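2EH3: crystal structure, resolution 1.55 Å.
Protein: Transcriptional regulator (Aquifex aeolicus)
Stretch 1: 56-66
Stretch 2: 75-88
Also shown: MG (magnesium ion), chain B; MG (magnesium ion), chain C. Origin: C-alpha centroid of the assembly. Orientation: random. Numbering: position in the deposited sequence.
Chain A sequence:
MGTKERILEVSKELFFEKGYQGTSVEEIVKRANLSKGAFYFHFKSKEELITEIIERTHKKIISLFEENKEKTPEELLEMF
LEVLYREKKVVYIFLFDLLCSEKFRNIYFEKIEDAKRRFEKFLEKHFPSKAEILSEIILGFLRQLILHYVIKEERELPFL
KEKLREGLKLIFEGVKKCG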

# COMPACT_ATOMS: atom_id res chain seq x y z
N ARG A 56 -14.84 -11.82 -8.10
CA ARG A 56 -15.36 -12.86 -7.24
C ARG A 56 -14.93 -12.68 -5.78
O ARG A 56 -15.71 -12.95 -4.87
CB ARG A 56 -14.96 -14.24 -7.77
CG ARG A 56 -15.74 -14.60 -9.01
CD ARG A 56 -15.42 -16.01 -9.44
NE ARG A 56 -16.24 -16.37 -10.59
CZ ARG A 56 -16.70 -17.59 -10.81
NH1 ARG A 56 -16.41 -18.58 -9.97
NH2 ARG A 56 -17.46 -17.82 -11.87
N THR A 57 -13.71 -12.18 -5.54
CA THR A 57 -13.29 -11.95 -4.16
C THR A 57 -14.03 -10.72 -3.63
O THR A 57 -14.43 -10.68 -2.46
CB THR A 57 -11.74 -11.79 -4.03
OG1 THR A 57 -11.11 -13.04 -4.34
CG2 THR A 57 -11.35 -11.43 -2.62
N HIS A 58 -14.27 -9.73 -4.49
CA HIS A 58 -15.01 -8.54 -4.07
C HIS A 58 -16.42 -8.96 -3.66
O HIS A 58 -16.97 -8.45 -2.68
CB HIS A 58 -15.13 -7.54 -5.23
CG HIS A 58 -15.89 -6.29 -4.88
ND1 HIS A 58 -16.70 -5.64 -5.78
CD2 HIS A 58 -15.93 -5.56 -3.74
CE1 HIS A 58 -17.22 -4.56 -5.21
NE2 HIS A 58 -16.77 -4.49 -3.98
N LYS A 59 -17.01 -9.88 -4.42
CA LYS A 59 -18.35 -10.36 -4.10
C LYS A 59 -18.39 -11.02 -2.73
O LYS A 59 -19.42 -10.93 -2.06
CB LYS A 59 -18.87 -11.31 -5.18
CG LYS A 59 -19.45 -10.55 -6.35
CD LYS A 59 -19.70 -11.43 -7.55
CE LYS A 59 -20.51 -10.68 -8.58
NZ LYS A 59 -19.97 -9.30 -8.78
N LYS A 60 -17.31 -11.68 -2.32
CA LYS A 60 -17.28 -12.29 -0.99
C LYS A 60 -17.28 -11.17 0.04
O LYS A 60 -17.82 -11.32 1.14
CB LYS A 60 -16.02 -13.17 -0.80
CG LYS A 60 -16.08 -14.45 -1.60
CD LYS A 60 -14.77 -15.23 -1.55
CE LYS A 60 -14.85 -16.41 -2.52
NZ LYS A 60 -13.53 -17.04 -2.82
N ILE A 61 -16.65 -10.04 -0.31
CA ILE A 61 -16.60 -8.89 0.59
C ILE A 61 -17.98 -8.25 0.70
O ILE A 61 -18.43 -7.90 1.79
CB ILE A 61 -15.56 -7.85 0.11
CG1 ILE A 61 -14.17 -8.49 0.15
CG2 ILE A 61 -15.59 -6.62 1.02
CD1 ILE A 61 -13.74 -8.99 1.51
N ILE A 62 -18.65 -8.10 -0.44
CA ILE A 62 -20.00 -7.55 -0.43
C ILE A 62 -20.87 -8.45 0.45
O ILE A 62 -21.63 -7.95 1.29
CB ILE A 62 -20.57 -7.47 -1.85
CG1 ILE A 62 -19.76 -6.43 -2.63
CG2 ILE A 62 -22.07 -7.12 -1.84
CD1 ILE A 62 -20.21 -6.27 -4.08
N SER A 63 -20.77 -9.77 0.26
CA SER A 63 -21.55 -10.72 1.07
C SER A 63 -21.26 -10.57 2.55
O SER A 63 -22.17 -10.61 3.38
CB SER A 63 -21.24 -12.16 0.65
OG SER A 63 -21.77 -12.41 -0.63
N LEU A 64 -19.98 -10.41 2.88
CA LEU A 64 -19.58 -10.24 4.27
C LEU A 64 -20.32 -9.06 4.90
O LEU A 64 -20.86 -9.17 6.01
CB LEU A 64 -18.06 -10.01 4.34
CG LEU A 64 -17.46 -9.71 5.72
CD1 LEU A 64 -16.18 -10.52 5.90
CD2 LEU A 64 -17.16 -8.24 5.86
N PHE A 65 -20.35 -7.92 4.21
CA PHE A 65 -21.03 -6.76 4.75
C PHE A 65 -22.52 -7.02 4.86
O PHE A 65 -23.12 -6.69 5.88
CB PHE A 65 -20.82 -5.53 3.86
CG PHE A 65 -19.52 -4.84 4.09
CD1 PHE A 65 -19.28 -4.17 5.28
CD2 PHE A 65 -18.51 -4.87 3.12
CE1 PHE A 65 -18.07 -3.53 5.51
CE2 PHE A 65 -17.30 -4.23 3.35
CZ PHE A 65 -17.08 -3.56 4.55
N GLU A 66 -23.12 -7.63 3.84
CA GLU A 66 -24.57 -7.85 3.86
C GLU A 66 -24.97 -8.84 4.97
O GLU A 66 -25.96 -8.62 5.68
CB GLU A 66 -25.06 -8.39 2.50
CG GLU A 66 -24.94 -7.42 1.32
CD GLU A 66 -25.33 -8.06 -0.02
OE1 GLU A 66 -25.27 -9.30 -0.14
OE2 GLU A 66 -25.69 -7.32 -0.97
N GLU A 75 -16.49 -7.26 15.64
CA GLU A 75 -16.75 -8.59 15.08
C GLU A 75 -16.86 -8.56 13.55
O GLU A 75 -16.45 -9.51 12.87
CB GLU A 75 -18.00 -9.17 15.72
CG GLU A 75 -17.74 -9.62 17.19
CD GLU A 75 -16.74 -10.78 17.34
OE1 GLU A 75 -16.88 -11.77 16.61
OE2 GLU A 75 -15.84 -10.70 18.21
N LEU A 76 -17.44 -7.50 12.99
CA LEU A 76 -17.50 -7.41 11.53
C LEU A 76 -16.05 -7.37 11.01
O LEU A 76 -15.69 -8.05 10.04
CB LEU A 76 -18.22 -6.12 11.10
CG LEU A 76 -18.14 -5.87 9.58
CD1 LEU A 76 -19.02 -6.86 8.85
CD2 LEU A 76 -18.54 -4.41 9.29
N LEU A 77 -15.20 -6.57 11.65
CA LEU A 77 -13.82 -6.46 11.21
C LEU A 77 -13.03 -7.77 11.39
O LEU A 77 -12.18 -8.08 10.58
CB LEU A 77 -13.13 -5.26 11.89
CG LEU A 77 -13.80 -3.96 11.36
CD1 LEU A 77 -13.65 -2.80 12.36
CD2 LEU A 77 -13.21 -3.62 10.00
N GLU A 78 -13.32 -8.52 12.46
CA GLU A 78 -12.66 -9.80 12.62
C GLU A 78 -12.99 -10.70 11.43
O GLU A 78 -12.12 -11.40 10.90
CB GLU A 78 -13.12 -10.46 13.91
CG GLU A 78 -12.54 -11.90 14.08
CD GLU A 78 -13.04 -12.62 15.29
OE1 GLU A 78 -13.68 -12.01 16.17
OE2 GLU A 78 -12.79 -13.85 15.35
N MSE A 79 -14.24 -10.68 10.99
CA MSE A 79 -14.66 -11.50 9.85
C MSE A 79 -14.01 -11.05 8.56
O MSE A 79 -13.64 -11.88 7.71
CB MSE A 79 -16.17 -11.42 9.71
CG MSE A 79 -16.72 -12.28 8.62
SE MSE A 79 -16.73 -14.17 9.09
CE MSE A 79 -17.40 -14.03 10.83
N PHE A 80 -13.88 -9.74 8.42
CA PHE A 80 -13.27 -9.11 7.25
C PHE A 80 -11.82 -9.60 7.16
O PHE A 80 -11.36 -10.02 6.11
CB PHE A 80 -13.37 -7.56 7.43
CG PHE A 80 -13.09 -6.72 6.19
CD1 PHE A 80 -12.75 -7.28 4.96
CD2 PHE A 80 -13.14 -5.33 6.29
CE1 PHE A 80 -12.46 -6.48 3.85
CE2 PHE A 80 -12.85 -4.51 5.18
CZ PHE A 80 -12.51 -5.11 3.96
N LEU A 81 -11.10 -9.55 8.28
CA LEU A 81 -9.72 -10.04 8.29
C LEU A 81 -9.66 -11.53 7.98
O LEU A 81 -8.79 -11.98 7.25
CB LEU A 81 -9.07 -9.75 9.65
CG LEU A 81 -7.69 -10.39 9.89
CD1 LEU A 81 -6.65 -9.89 8.91
CD2 LEU A 81 -7.26 -10.08 11.33
N GLU A 82 -10.60 -12.32 8.51
CA GLU A 82 -10.56 -13.74 8.24
C GLU A 82 -10.71 -14.02 6.73
O GLU A 82 -9.99 -14.86 6.18
CB GLU A 82 -11.65 -14.44 9.04
CG GLU A 82 -11.32 -14.53 10.52
CD GLU A 82 -12.52 -14.86 11.36
OE1 GLU A 82 -13.64 -14.83 10.82
OE2 GLU A 82 -12.38 -15.13 12.59
N VAL A 83 -11.65 -13.33 6.08
CA VAL A 83 -11.85 -13.52 4.64
C VAL A 83 -10.62 -13.06 3.88
O VAL A 83 -10.16 -13.78 3.00
CB VAL A 83 -13.10 -12.76 4.15
CG1 VAL A 83 -13.13 -12.71 2.60
CG2 VAL A 83 -14.35 -13.45 4.71
N LEU A 84 -10.08 -11.89 4.20
CA LEU A 84 -8.88 -11.46 3.48
C LEU A 84 -7.75 -12.48 3.63
O LEU A 84 -7.01 -12.75 2.68
CB LEU A 84 -8.41 -10.10 3.97
CG LEU A 84 -9.37 -8.93 3.72
CD1 LEU A 84 -8.83 -7.68 4.41
CD2 LEU A 84 -9.52 -8.70 2.22
N TYR A 85 -7.61 -13.06 4.84
CA TYR A 85 -6.55 -14.03 5.08
C TYR A 85 -6.78 -15.29 4.25
O TYR A 85 -5.84 -15.81 3.66
CB TYR A 85 -6.47 -14.38 6.58
CG TYR A 85 -5.21 -15.12 6.96
CD1 TYR A 85 -4.04 -14.42 7.32
CD2 TYR A 85 -5.16 -16.50 6.90
CE1 TYR A 85 -2.84 -15.10 7.62
CE2 TYR A 85 -3.96 -17.20 7.18
CZ TYR A 85 -2.82 -16.49 7.54
OH TYR A 85 -1.66 -17.16 7.83
N ARG A 86 -8.01 -15.79 4.22
CA ARG A 86 -8.34 -16.98 3.41
C ARG A 86 -8.06 -16.68 1.93
O ARG A 86 -7.60 -17.55 1.18
CB ARG A 86 -9.82 -17.35 3.54
CG ARG A 86 -10.26 -17.86 4.90
CD ARG A 86 -11.54 -18.70 4.79
NE ARG A 86 -12.62 -18.04 4.05
CZ ARG A 86 -13.48 -17.17 4.56
NH1 ARG A 86 -13.40 -16.83 5.85
NH2 ARG A 86 -14.43 -16.64 3.80
N GLU A 87 -8.34 -15.44 1.52
CA GLU A 87 -8.13 -14.99 0.13
C GLU A 87 -6.77 -14.31 -0.03
O GLU A 87 -6.61 -13.52 -0.95
CB GLU A 87 -9.22 -13.97 -0.27
CG GLU A 87 -10.66 -14.46 -0.13
CD GLU A 87 -11.07 -15.42 -1.24
OE1 GLU A 87 -10.86 -15.06 -2.42
OE2 GLU A 87 -11.60 -16.50 -0.92
N LYS A 88 -5.77 -14.65 0.79
CA LYS A 88 -4.49 -13.94 0.70
C LYS A 88 -3.77 -13.98 -0.64
O LYS A 88 -3.06 -13.05 -0.98
CB LYS A 88 -3.56 -14.35 1.85
CG LYS A 88 -3.26 -15.82 1.94
CD LYS A 88 -2.58 -16.09 3.28
CE LYS A 88 -2.59 -17.57 3.59
NZ LYS A 88 -3.97 -18.13 3.58
MG MG B . -15.13 -13.00 17.72
MG MG C . -13.99 -15.63 14.43
O HOH W 1 -15.15 -14.17 12.99
O HOH W 2 -16.83 -13.34 19.36
O HOH W 3 -13.66 -12.35 19.44

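The carboxylate of E87, just past the end of helix 75-86, links to helix 56-66 at one end of the contact, using both of its oxygens. T57 OG1 donates a hydrogen bond to E87 OE1 at 2.8 Å. K60 NZ donates to E87 OE2, also at 2.8 Å, and this pair is a salt bridge. T57 and K60 lie nearly one turn apart on their helix, so one carboxylate can reach both. E87 is the first residue to leave helical phi/psi after its helix, and its CA-to-CB bond points toward the partner.

The helices run nearly antiparallel, at 161°, with their axes 10.4 Å apart at closest approach. Beyond the polar end the packing is apolar. L64 is a knob. It sits in a hole formed by L76, M79, F80 and V83. L64 CD1 lies 3.3 Å from M79 CG and 3.7 Å from V83 CG2; L64 CD2 lies 3.8 Å from L76 CD1. M79 is modelled as selenomethionine, and the end of its side chain leads away.

I61 CD1 packs 3.7 Å from F80 CE1 and 3.9 Å from V83 CG1. F65 points its ring edge toward the face of F80, with centroids 5.8 Å apart and planes at 64°. F65 CE1 also meets L76 CD2 at 3.9 Å.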